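Carboxylic ester hydrolase (Aspergillus niger, PDB 7K4O) probably hydrolyses the ester bonds of tannins as a secreted fungal serine esterase of the tannase family, with a gallic acid pocket and bound calcium and zinc. Local coordinates at residues 63-67 with 153-157; 89-93 with 158-163; 234-240 with 294-299; 266-270 with 325-329. All coordinates share one frame; numbering follows the deposited sequence. Where two conformers were deposited one is given.

Contact 1. Residues 63-67 with 153-157; sequences AYSHD and KAHRE
Tyr64 and His66 reach from one strand to the same buried carboxylate, that of Glu157, and show how a single acid can tie a helix to a sheet. Two direct hydrogen bonds carry the contact. Tyr64 OH donates to Glu157 OE1 at 2.6 Å, meeting it on the anti side and 18° out of the carboxylate plane; the acid lies at the rim of the phenol, with the two planes 77° apart. His66 NE2 gives its hydrogen to Glu157 OE2 at 2.7 Å, on the syn side, and the acceptor lies close to the imidazole plane. Glu157 arrives from the helix with its chain extended beyond CG (chi2 166°), which carries the carboxylate out to both rings.

A water adds a second link. It donates to Tyr64 OH at 2.7 Å and to the backbone Ala154 O at 2.8 Å, so the phenol oxygen is gripped by acid and water together.

Charge and packing complete the set. His66 ND1 is hydrogen-bonded to Asp72, which helps fix the ring; the two acids might favour its protonated form, though the nearby Lys153 would count against that. Lys153 lays its CE 4.1 Å from His66 NE2, while its NZ makes a salt bridge with Glu145, about two turns earlier in the same helix. Ile28 and Met149 close in around the acid with apolar side chains.

The arrangement is a His-carboxylate hydrogen bond whose acid also accepts from a tyrosine, buried where helix 144-169 packs on the antiparallel strands of the large mixed sheet, as expected of an alpha/beta-hydrolase-type core.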
loop_
_atom_site.group_PDB
_atom_site.type_symbol
_atom_site.label_atom_id
_atom_site.label_comp_id
_atom_site.label_asym_id
_atom_site.label_seq_id
_atom_site.Cartn_x
_atom_site.Cartn_y
_atom_site.Cartn_z
ATOM N N ALA A 63 -0.341 10.442 25.606
ATOM C CA ALA A 63 -0.146 11.637 24.769
ATOM C C ALA A 63 1.274 12.146 24.929
ATOM O O ALA A 63 1.913 12.028 25.988
ATOM C CB ALA A 63 -1.144 12.714 25.164
ATOM N N TYR A 64 1.759 12.804 23.877
ATOM C CA TYR A 64 2.988 13.604 23.941
ATOM C C TYR A 64 2.792 14.873 23.104
ATOM O O TYR A 64 1.814 14.982 22.383
ATOM C CB TYR A 64 4.215 12.804 23.528
ATOM C CG TYR A 64 4.331 12.429 22.075
ATOM C CD1 TYR A 64 4.940 13.274 21.161
ATOM C CD2 TYR A 64 3.887 11.215 21.611
ATOM C CE1 TYR A 64 5.117 12.897 19.839
ATOM C CE2 TYR A 64 4.028 10.827 20.291
ATOM C CZ TYR A 64 4.657 11.659 19.392
ATOM O OH TYR A 64 4.823 11.260 18.095
ATOM N N SER A 65 3.738 15.787 23.218
ATOM C CA SER A 65 3.675 17.043 22.449
ATOM C C SER A 65 5.060 17.453 21.967
ATOM O O SER A 65 6.068 17.057 22.564
ATOM C CB SER A 65 3.027 18.121 23.247
ATOM O OG SER A 65 3.740 18.404 24.426
ATOM N N HIS A 66 5.086 18.238 20.883
ATOM C CA HIS A 66 6.310 18.833 20.344
ATOM C C HIS A 66 6.515 20.175 21.031
ATOM O O HIS A 66 5.637 21.048 20.898
ATOM C CB HIS A 66 6.223 19.027 18.840
ATOM C CG HIS A 66 6.160 17.750 18.082
ATOM N ND1 HIS A 66 4.990 17.098 17.874
ATOM C CD2 HIS A 66 7.120 17.012 17.491
ATOM C CE1 HIS A 66 5.246 15.971 17.164
ATOM N NE2 HIS A 66 6.547 15.897 16.950
ATOM N N ASP A 67 7.650 20.322 21.653
ATOM C CA ASP A 67 8.044 21.585 22.322
ATOM C C ASP A 67 7.935 22.732 21.307
ATOM O O ASP A 67 8.422 22.613 20.211
ATOM C CB ASP A 67 9.430 21.484 22.898
ATOM C CG ASP A 67 9.584 20.399 23.961
ATOM O OD1 ASP A 67 8.526 19.874 24.414
ATOM O OD2 ASP A 67 10.765 20.046 24.253
ATOM N N LYS A 153 7.483 11.843 10.045
ATOM C CA LYS A 153 7.996 12.138 11.397
ATOM C C LYS A 153 7.204 11.347 12.435
ATOM O O LYS A 153 7.793 10.940 13.483
ATOM C CB LYS A 153 7.964 13.648 11.678
ATOM C CG LYS A 153 8.640 14.062 12.958
ATOM C CD LYS A 153 8.972 15.586 13.000
ATOM C CE LYS A 153 7.721 16.448 13.017
ATOM N NZ LYS A 153 8.052 17.867 13.292
ATOM N N ALA A 154 5.902 11.194 12.285
ATOM C CA ALA A 154 5.057 10.503 13.287
ATOM C C ALA A 154 5.517 9.038 13.458
ATOM O O ALA A 154 5.583 8.534 14.611
ATOM C CB ALA A 154 3.590 10.526 12.876
ATOM N N HIS A 155 5.860 8.378 12.376
ATOM C CA HIS A 155 6.291 6.958 12.486
ATOM C C HIS A 155 7.675 6.837 13.130
ATOM O O HIS A 155 7.915 5.895 13.921
ATOM C CB HIS A 155 6.252 6.268 11.144
ATOM C CG HIS A 155 4.935 5.658 10.865
ATOM N ND1 HIS A 155 4.458 4.564 11.619
ATOM C CD2 HIS A 155 3.958 6.023 10.009
ATOM C CE1 HIS A 155 3.240 4.291 11.194
ATOM N NE2 HIS A 155 2.913 5.140 10.191
ATOM N N ARG A 156 8.554 7.781 12.873
ATOM C CA ARG A 156 9.867 7.819 13.553
ATOM C C ARG A 156 9.661 7.918 15.068
ATOM O O ARG A 156 10.313 7.165 15.839
ATOM C CB ARG A 156 10.674 8.980 12.986
ATOM C CG ARG A 156 12.023 9.182 13.628
ATOM C CD ARG A 156 12.825 7.948 13.593
ATOM N NE ARG A 156 14.210 8.288 13.973
ATOM C CZ ARG A 156 15.148 7.358 14.178
ATOM N NH1 ARG A 156 14.902 6.076 13.968
ATOM N NH2 ARG A 156 16.358 7.732 14.521
ATOM N N GLU A 157 8.799 8.856 15.503
ATOM C CA GLU A 157 8.529 9.089 16.936
ATOM C C GLU A 157 7.880 7.841 17.560
ATOM O O GLU A 157 8.265 7.464 18.683
ATOM C CB GLU A 157 7.678 10.335 17.080
ATOM C CG GLU A 157 8.429 11.619 16.756
ATOM C CD GLU A 157 7.596 12.885 16.561
ATOM O OE1 GLU A 157 6.349 12.829 16.732
ATOM O OE2 GLU A 157 8.224 13.934 16.256
HETATM O O HOH W 1 3.688 9.422 16.414
#

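Contact 2. Residues 89-93 with 158-163; sequences RWLST and LSLIGK
Strand 89-93 and the helical segment 158-163 run roughly antiparallel, 149° between their directions and 9.4 Å apart at the axes, with Trp90 meeting Gly162 and Lys163 across the gap. This is helix-on-sheet packing of the alpha/beta-hydrolase kind: helix 144-169 lies against the central mixed sheet, in which strand 89-93 sits between strands 115-120 and 179-185.

The indole of Trp90 is the main apolar group of the interface. With CG anti to the backbone N (chi1 166°), it leans out from the sheet and offers one face to the helix. Over that face lies the glycine backbone, Gly162 CA standing 3.5 Å from Trp90 CH2, so close an approach being possible because no side chain projects there. Lys163 crosses the same ring at about a right angle and sets its CG above the five-membered ring, 3.9 Å from the centroid, in a CH-pi contact. Its ammonium continues past the indole to the backbone carbonyl of Glu202. Leu158 meets the ring differently, its CD1 coming to the edge 3.9 Å from Trp90 CZ2.

A polar strip borders this apolar patch. Trp90 NE1 donates to Ser92 OG at 2.9 Å, which fixes the indole's rotation from within its own strand. Ser159, held by Glu202, faces Ser92 from the helix. A water beside the two hydroxyls bridges them, 2.7 Å from Ser92 OG and donating to Ser159 OG at 3.0 Å.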
loop_
_atom_site.group_PDB
_atom_site.type_symbol
_atom_site.label_atom_id
_atom_site.label_comp_id
_atom_site.label_asym_id
_atom_site.label_seq_id
_atom_site.Cartn_x
_atom_site.Cartn_y
_atom_site.Cartn_z
ATOM N N ARG A 89 9.666 -8.670 20.514
ATOM C CA ARG A 89 9.296 -8.105 19.212
ATOM C C ARG A 89 8.542 -6.801 19.429
ATOM O O ARG A 89 7.752 -6.683 20.374
ATOM C CB ARG A 89 8.483 -9.102 18.384
ATOM C CG ARG A 89 9.266 -10.367 18.028
ATOM C CD ARG A 89 8.395 -11.410 17.297
ATOM N NE ARG A 89 9.190 -12.615 17.070
ATOM C CZ ARG A 89 8.816 -13.850 17.366
ATOM N NH1 ARG A 89 7.603 -14.089 17.828
ATOM N NH2 ARG A 89 9.702 -14.842 17.234
ATOM N N TRP A 90 8.725 -5.912 18.455
ATOM C CA TRP A 90 7.959 -4.654 18.300
ATOM C C TRP A 90 7.339 -4.695 16.896
ATOM O O TRP A 90 8.063 -5.026 15.946
ATOM C CB TRP A 90 8.878 -3.431 18.474
ATOM C CG TRP A 90 8.227 -2.168 18.007
ATOM C CD1 TRP A 90 8.369 -1.577 16.785
ATOM C CD2 TRP A 90 7.254 -1.380 18.714
ATOM N NE1 TRP A 90 7.563 -0.444 16.700
ATOM C CE2 TRP A 90 6.852 -0.326 17.856
ATOM C CE3 TRP A 90 6.657 -1.468 19.973
ATOM C CZ2 TRP A 90 5.919 0.634 18.227
ATOM C CZ3 TRP A 90 5.695 -0.540 20.337
ATOM C CH2 TRP A 90 5.307 0.491 19.464
ATOM N N LEU A 91 6.096 -4.286 16.763
ATOM C CA LEU A 91 5.467 -4.082 15.456
ATOM C C LEU A 91 4.885 -2.659 15.387
ATOM O O LEU A 91 3.924 -2.345 16.138
ATOM C CB LEU A 91 4.351 -5.095 15.202
ATOM C CG LEU A 91 3.684 -4.917 13.846
ATOM C CD1 LEU A 91 4.630 -5.237 12.739
ATOM C CD2 LEU A 91 2.401 -5.769 13.719
ATOM N N SER A 92 5.414 -1.868 14.461
ATOM C CA SER A 92 4.754 -0.613 14.023
ATOM C C SER A 92 3.679 -0.959 12.990
ATOM O O SER A 92 3.900 -1.776 12.137
ATOM C CB SER A 92 5.785 0.370 13.425
ATOM O OG SER A 92 6.569 0.985 14.419
ATOM N N THR A 93 2.559 -0.230 13.012
ATOM C CA THR A 93 1.439 -0.368 12.075
ATOM C C THR A 93 1.063 1.040 11.610
ATOM O O THR A 93 1.384 2.015 12.295
ATOM C CB THR A 93 0.220 -1.069 12.695
ATOM O OG1 THR A 93 -0.341 -0.198 13.682
ATOM C CG2 THR A 93 0.601 -2.402 13.318
ATOM N N LEU A 158 6.894 7.271 16.876
ATOM C CA LEU A 158 6.208 6.053 17.357
ATOM C C LEU A 158 7.247 4.951 17.601
ATOM O O LEU A 158 7.196 4.293 18.658
ATOM C CB LEU A 158 5.118 5.612 16.387
ATOM C CG LEU A 158 4.518 4.200 16.598
ATOM C CD1 LEU A 158 3.933 4.014 17.984
ATOM C CD2 LEU A 158 3.539 3.883 15.494
ATOM N N SER A 159 8.117 4.695 16.641
ATOM C CA SER A 159 9.109 3.610 16.832
ATOM C C SER A 159 10.029 3.950 17.991
ATOM O O SER A 159 10.302 3.046 18.846
ATOM C CB SER A 159 9.874 3.348 15.577
ATOM O OG SER A 159 9.024 2.806 14.593
ATOM N N LEU A 160 10.564 5.169 18.062
ATOM C CA LEU A 160 11.528 5.494 19.142
ATOM C C LEU A 160 10.843 5.332 20.494
ATOM O O LEU A 160 11.419 4.718 21.395
ATOM C CB LEU A 160 12.053 6.904 18.959
ATOM C CG LEU A 160 13.031 7.068 17.808
ATOM C CD1 LEU A 160 13.273 8.547 17.500
ATOM C CD2 LEU A 160 14.348 6.401 18.153
ATOM N N ILE A 161 9.653 5.900 20.659
ATOM C CA ILE A 161 8.946 5.863 21.971
ATOM C C ILE A 161 8.487 4.430 22.292
ATOM O O ILE A 161 8.699 3.967 23.450
ATOM C CB ILE A 161 7.774 6.842 21.993
ATOM C CG1 ILE A 161 8.281 8.259 21.902
ATOM C CG2 ILE A 161 6.923 6.598 23.217
ATOM C CD1 ILE A 161 7.185 9.260 21.552
ATOM N N GLY A 162 7.872 3.760 21.342
ATOM C CA GLY A 162 7.299 2.420 21.542
ATOM C C GLY A 162 8.359 1.385 21.856
ATOM O O GLY A 162 8.180 0.568 22.762
ATOM N N LYS A 163 9.481 1.437 21.148
ATOM C CA LYS A 163 10.581 0.477 21.404
ATOM C C LYS A 163 11.142 0.716 22.811
ATOM O O LYS A 163 11.423 -0.265 23.489
ATOM C CB LYS A 163 11.649 0.535 20.324
ATOM C CG LYS A 163 11.152 0.010 18.986
ATOM C CD LYS A 163 12.043 0.371 17.802
ATOM C CE LYS A 163 13.441 -0.166 17.913
ATOM N NZ LYS A 163 14.299 0.314 16.796
HETATM O O HOH W 2 6.422 3.461 13.337
#

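Contact 3. Residues 234-240 with 294-299; sequences YYPPPCE and QNGTVS
Glu240 and Ser299 are joined by two hydrogen bonds, both donors of the serine converging on one carboxylate oxygen. Ser299 N gives its hydrogen to Glu240 OE2 at 2.8 Å, nearly in line with the C-O bond, and Ser299 OG donates to the same OE2 at 2.7 Å, on the syn side. At the other end of the contact Gln294 OE1 accepts from Cys239 N at 2.9 Å. The bond is fairly straight at the hydrogen (160°), although the donor is tilted from the carbonyl plane. Cys239 CB and the rings of Pro237 and Pro238 crowd round the same amide oxygen.

The next shell sets these groups in place. Tyr234 OH, from the same segment as the acid, donates to Glu240 OE1 at 2.7 Å on the syn lone pair of that oxygen, so both carboxylate oxygens are occupied. The extended Glu240 chain (chi2 177°) spans the distance from the helix to the serine. A water donates to Thr297 O at 2.8 Å and weakly to Glu240 OE2. Farther out, Cys239 is joined by a disulfide to Cys285 on strand 282-285, the hairpin partner of strand 294-297.

The contact meets the starts of two helices. Gln294 satisfies an amide in the first turn of helix 238-252, while Ser299, the N-cap of helix 300-310, also reaches Gly302 N. The buried acid, met by three donors close to that helix start, is probably stabilised in its charged form.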
loop_
_atom_site.group_PDB
_atom_site.type_symbol
_atom_site.label_atom_id
_atom_site.label_comp_id
_atom_site.label_asym_id
_atom_site.label_seq_id
_atom_site.Cartn_x
_atom_site.Cartn_y
_atom_site.Cartn_z
ATOM N N TYR A 234 -16.415 10.409 -24.418
ATOM C CA TYR A 234 -17.259 9.209 -24.236
ATOM C C TYR A 234 -17.170 8.744 -22.782
ATOM O O TYR A 234 -16.067 8.554 -22.284
ATOM C CB TYR A 234 -16.819 8.100 -25.181
ATOM C CG TYR A 234 -17.683 6.877 -25.023
ATOM C CD1 TYR A 234 -19.003 6.874 -25.457
ATOM C CD2 TYR A 234 -17.203 5.732 -24.419
ATOM C CE1 TYR A 234 -19.812 5.761 -25.305
ATOM C CE2 TYR A 234 -17.986 4.598 -24.280
ATOM C CZ TYR A 234 -19.298 4.619 -24.710
ATOM O OH TYR A 234 -20.035 3.490 -24.563
ATOM N N TYR A 235 -18.314 8.554 -22.158
ATOM C CA TYR A 235 -18.459 8.158 -20.748
ATOM C C TYR A 235 -19.016 6.747 -20.707
ATOM O O TYR A 235 -20.221 6.556 -20.698
ATOM C CB TYR A 235 -19.287 9.220 -20.043
ATOM C CG TYR A 235 -18.625 10.571 -20.130
ATOM C CD1 TYR A 235 -17.595 10.936 -19.257
ATOM C CD2 TYR A 235 -18.936 11.445 -21.157
ATOM C CE1 TYR A 235 -16.970 12.172 -19.352
ATOM C CE2 TYR A 235 -18.299 12.669 -21.288
ATOM C CZ TYR A 235 -17.302 13.028 -20.392
ATOM O OH TYR A 235 -16.659 14.215 -20.542
ATOM N N PRO A 236 -18.167 5.702 -20.635
ATOM C CA PRO A 236 -18.664 4.333 -20.675
ATOM C C PRO A 236 -19.536 4.018 -19.482
ATOM O O PRO A 236 -19.211 4.381 -18.346
ATOM C CB PRO A 236 -17.417 3.450 -20.650
ATOM C CG PRO A 236 -16.301 4.398 -21.039
ATOM C CD PRO A 236 -16.702 5.760 -20.510
ATOM N N PRO A 237 -20.701 3.358 -19.685
ATOM C CA PRO A 237 -21.449 2.804 -18.554
ATOM C C PRO A 237 -20.508 1.858 -17.807
ATOM O O PRO A 237 -19.737 1.135 -18.443
ATOM C CB PRO A 237 -22.613 2.027 -19.193
ATOM C CG PRO A 237 -22.732 2.615 -20.579
ATOM C CD PRO A 237 -21.331 3.045 -20.983
ATOM N N PRO A 238 -20.515 1.851 -16.464
ATOM C CA PRO A 238 -19.643 0.941 -15.708
ATOM C C PRO A 238 -19.710 -0.508 -16.211
ATOM O O PRO A 238 -18.708 -1.188 -16.282
ATOM C CB PRO A 238 -20.203 1.033 -14.284
ATOM C CG PRO A 238 -20.740 2.447 -14.207
ATOM C CD PRO A 238 -21.327 2.702 -15.587
ATOM N N CYS A 239 -20.908 -0.955 -16.606
ATOM C CA CYS A 239 -21.131 -2.350 -17.050
ATOM C C CYS A 239 -20.314 -2.643 -18.302
ATOM O O CYS A 239 -19.833 -3.774 -18.461
ATOM C CB CYS A 239 -22.617 -2.547 -17.331
ATOM S SG CYS A 239 -23.057 -4.289 -17.456
ATOM N N GLU A 240 -20.162 -1.671 -19.197
ATOM C CA GLU A 240 -19.413 -1.906 -20.443
ATOM C C GLU A 240 -17.952 -2.218 -20.098
ATOM O O GLU A 240 -17.363 -3.122 -20.721
ATOM C CB GLU A 240 -19.553 -0.692 -21.353
ATOM C CG GLU A 240 -18.785 -0.809 -22.644
ATOM C CD GLU A 240 -19.013 0.382 -23.564
ATOM O OE1 GLU A 240 -19.167 1.496 -23.041
ATOM O OE2 GLU A 240 -19.059 0.180 -24.805
ATOM N N GLN A 294 -28.273 -1.404 -16.865
ATOM C CA GLN A 294 -27.410 -1.130 -18.041
ATOM C C GLN A 294 -27.421 -2.375 -18.919
ATOM O O GLN A 294 -27.291 -3.504 -18.385
ATOM C CB GLN A 294 -25.974 -0.760 -17.632
ATOM C CG GLN A 294 -25.910 0.356 -16.602
ATOM C CD GLN A 294 -24.594 0.302 -15.838
ATOM O OE1 GLN A 294 -23.513 0.340 -16.415
ATOM N NE2 GLN A 294 -24.702 0.145 -14.537
ATOM N N ASN A 295 -27.576 -2.173 -20.223
ATOM C CA ASN A 295 -27.414 -3.256 -21.219
ATOM C C ASN A 295 -27.074 -2.624 -22.558
ATOM O O ASN A 295 -27.380 -1.451 -22.790
ATOM C CB ASN A 295 -28.644 -4.163 -21.327
ATOM C CG ASN A 295 -29.866 -3.402 -21.794
ATOM O OD1 ASN A 295 -30.156 -3.361 -22.989
ATOM N ND2 ASN A 295 -30.569 -2.774 -20.864
ATOM N N GLY A 296 -26.430 -3.412 -23.390
ATOM C CA GLY A 296 -25.863 -2.942 -24.654
ATOM C C GLY A 296 -24.887 -3.952 -25.181
ATOM O O GLY A 296 -24.902 -5.142 -24.761
ATOM N N THR A 297 -24.060 -3.489 -26.096
ATOM C CA THR A 297 -22.936 -4.255 -26.655
ATOM C C THR A 297 -21.684 -3.408 -26.443
ATOM O O THR A 297 -21.783 -2.163 -26.505
ATOM C CB THR A 297 -23.141 -4.617 -28.132
ATOM O OG1 THR A 297 -23.250 -3.411 -28.884
ATOM C CG2 THR A 297 -24.338 -5.520 -28.359
ATOM N N VAL A 298 -20.551 -4.064 -26.240
ATOM C CA VAL A 298 -19.278 -3.328 -26.042
ATOM C C VAL A 298 -19.003 -2.553 -27.325
ATOM O O VAL A 298 -18.897 -3.155 -28.405
ATOM C CB VAL A 298 -18.121 -4.262 -25.649
ATOM C CG1 VAL A 298 -16.805 -3.481 -25.535
ATOM C CG2 VAL A 298 -18.455 -4.992 -24.358
ATOM N N SER A 299 -18.860 -1.249 -27.189
ATOM C CA SER A 299 -18.752 -0.298 -28.319
ATOM C C SER A 299 -17.295 -0.073 -28.692
ATOM O O SER A 299 -16.367 -0.318 -27.864
ATOM C CB SER A 299 -19.436 0.987 -27.986
ATOM O OG SER A 299 -18.727 1.695 -26.978
HETATM O O HOH W 3 -22.165 0.256 -25.119
#

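Contact 4. Residues 266-270 with 325-329; sequences TDLCL and YQPTA
Thr266 and Gln326 cross at about a right angle, and the amide of the glutamine ends on the threonine hydroxyl. Gln326 NE2 donates to Thr266 OG1 at 2.9 Å in a nearly straight bond (170°), with the acceptor only 6° out of the amide plane. A bend in the glutamine chain at chi2 (-58°) turns the amide back toward the helix, and its CG passes alongside the same hydroxyl. Thr266 OG1 also bonds to Asp417, so the hydroxyl has two hydrogen-bond partners.

The methyl branch of Thr266 faces another way. Its CG2 sits 3.5 Å from Pro327 O and 3.7 Å from Thr328 OG1, the two threonines crossing at a slant. Thr328 turns its own hydroxyl onto Pro327 O, 2.6 Å away, on a lone pair in the carbonyl plane. This bond lies within a type II beta turn from Gln326 to Ala329, closed by Ala329 N to Gln326 O at 3.2 Å.

Pro327, at the second position of that turn, presents its ring to the next turn of the helix. Cys269 SG lies 3.8 Å from Pro327 CB, while Leu270 CD1 comes obliquely to Pro327 CG at 3.9 Å, so sulfur and leucine meet different atoms of the one ring.

The disulfide of Cys269 with Cys252 joins the short helix 266-272 to the end of helix 238-252, whose Thr248 touches Cys269, Pro327 and Thr328. The turn, in the loop between helix 300-310 and strand 337-339, is packed against both helices through these contacts, with Trp542, just beyond helix 536-541, touching Thr266 and Gln326.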
loop_
_atom_site.group_PDB
_atom_site.type_symbol
_atom_site.label_atom_id
_atom_site.label_comp_id
_atom_site.label_asym_id
_atom_site.label_seq_id
_atom_site.Cartn_x
_atom_site.Cartn_y
_atom_site.Cartn_z
ATOM N N THR A 266 -0.396 -11.082 -15.914
ATOM C CA THR A 266 -0.932 -9.841 -16.518
ATOM C C THR A 266 0.082 -9.265 -17.495
ATOM O O THR A 266 -0.348 -8.455 -18.362
ATOM C CB THR A 266 -1.353 -8.813 -15.464
ATOM O OG1 THR A 266 -0.165 -8.457 -14.769
ATOM C CG2 THR A 266 -2.464 -9.324 -14.593
ATOM N N ASP A 267 1.343 -9.652 -17.426
ATOM C CA ASP A 267 2.388 -9.269 -18.389
ATOM C C ASP A 267 2.050 -9.939 -19.743
ATOM O O ASP A 267 2.007 -9.244 -20.784
ATOM C CB ASP A 267 3.782 -9.620 -17.885
ATOM C CG ASP A 267 3.928 -10.900 -17.079
ATOM O OD1 ASP A 267 3.107 -11.861 -17.285
ATOM O OD2 ASP A 267 4.819 -10.923 -16.192
ATOM N N LEU A 268 1.870 -11.261 -19.759
ATOM C CA LEU A 268 1.497 -11.958 -21.037
ATOM C C LEU A 268 0.171 -11.374 -21.525
ATOM O O LEU A 268 0.041 -11.214 -22.748
ATOM C CB LEU A 268 1.404 -13.471 -20.831
ATOM C CG LEU A 268 2.712 -14.131 -20.462
ATOM C CD1 LEU A 268 2.492 -15.602 -20.129
ATOM C CD2 LEU A 268 3.765 -13.960 -21.550
ATOM N N CYS A 269 -0.743 -11.031 -20.630
ATOM C CA CYS A 269 -2.042 -10.454 -21.010
ATOM C C CYS A 269 -1.804 -9.142 -21.767
ATOM O O CYS A 269 -2.334 -8.930 -22.893
ATOM C CB CYS A 269 -2.886 -10.266 -19.777
ATOM S SG CYS A 269 -4.617 -9.945 -20.105
ATOM N N LEU A 270 -1.012 -8.257 -21.179
ATOM C CA LEU A 270 -0.752 -6.929 -21.784
ATOM C C LEU A 270 -0.044 -7.105 -23.124
ATOM O O LEU A 270 -0.350 -6.343 -24.068
ATOM C CB LEU A 270 0.120 -6.129 -20.814
ATOM C CG LEU A 270 0.553 -4.756 -21.314
ATOM C CD1 LEU A 270 -0.688 -3.884 -21.475
ATOM C CD2 LEU A 270 1.564 -4.149 -20.325
ATOM N N TYR A 325 -2.939 0.925 -14.435
ATOM C CA TYR A 325 -3.268 -0.394 -13.844
ATOM C C TYR A 325 -3.109 -1.474 -14.903
ATOM O O TYR A 325 -3.271 -1.226 -16.130
ATOM C CB TYR A 325 -4.673 -0.379 -13.271
ATOM C CG TYR A 325 -4.964 0.856 -12.479
ATOM C CD1 TYR A 325 -4.433 1.044 -11.206
ATOM C CD2 TYR A 325 -5.714 1.886 -12.998
ATOM C CE1 TYR A 325 -4.657 2.201 -10.487
ATOM C CE2 TYR A 325 -5.932 3.056 -12.295
ATOM C CZ TYR A 325 -5.423 3.214 -11.018
ATOM O OH TYR A 325 -5.706 4.359 -10.324
ATOM N N GLN A 326 -2.770 -2.664 -14.442
ATOM C CA GLN A 326 -2.611 -3.836 -15.331
ATOM C C GLN A 326 -3.956 -4.206 -15.961
ATOM O O GLN A 326 -5.019 -3.962 -15.407
ATOM C CB GLN A 326 -2.105 -5.039 -14.543
ATOM C CG GLN A 326 -0.649 -4.934 -14.100
ATOM C CD GLN A 326 0.319 -4.756 -15.231
ATOM O OE1 GLN A 326 0.747 -3.638 -15.557
ATOM N NE2 GLN A 326 0.697 -5.869 -15.867
ATOM N N PRO A 327 -3.930 -4.860 -17.138
ATOM C CA PRO A 327 -5.137 -5.572 -17.595
ATOM C C PRO A 327 -5.648 -6.511 -16.485
ATOM O O PRO A 327 -4.824 -7.048 -15.741
ATOM C CB PRO A 327 -4.630 -6.359 -18.815
ATOM C CG PRO A 327 -3.437 -5.585 -19.294
ATOM C CD PRO A 327 -2.778 -5.015 -18.033
ATOM N N THR A 328 -6.967 -6.617 -16.338
ATOM C CA THR A 328 -7.782 -7.392 -15.351
ATOM C C THR A 328 -8.092 -6.538 -14.128
ATOM O O THR A 328 -8.998 -6.894 -13.407
ATOM C CB THR A 328 -7.209 -8.754 -14.936
ATOM O OG1 THR A 328 -6.041 -8.655 -14.133
ATOM C CG2 THR A 328 -6.764 -9.596 -16.100
ATOM N N ALA A 329 -7.420 -5.394 -13.927
ATOM C CA ALA A 329 -7.830 -4.468 -12.851
ATOM C C ALA A 329 -9.154 -3.798 -13.219
ATOM O O ALA A 329 -9.309 -3.392 -14.406
ATOM C CB ALA A 329 -6.741 -3.437 -12.570
#

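Overall arrangement
The four contacts fall into two pairs on opposite sides of the chain's centre. Contacts 1 and 2, centres 12 Å apart, share helix 144-169 and the large mixed sheet; they touch, Tyr64 CE2 lying 3.7 Å from Ile161 CD1, and their segments alternate along the chain. Contacts 3 and 4 come later, with centres 21 Å apart and no touch. Their segments alternate too, and helices 238-252 and 266-272, which follow each other in the chain, supply one segment each. Centres of the two pairs are 38 to 50 Å apart. One pair thus packs helix 144-169 on the sheet, the other the disulfide-braced part of the chain inserted, in sequence, between strands 205-209 and 410-416.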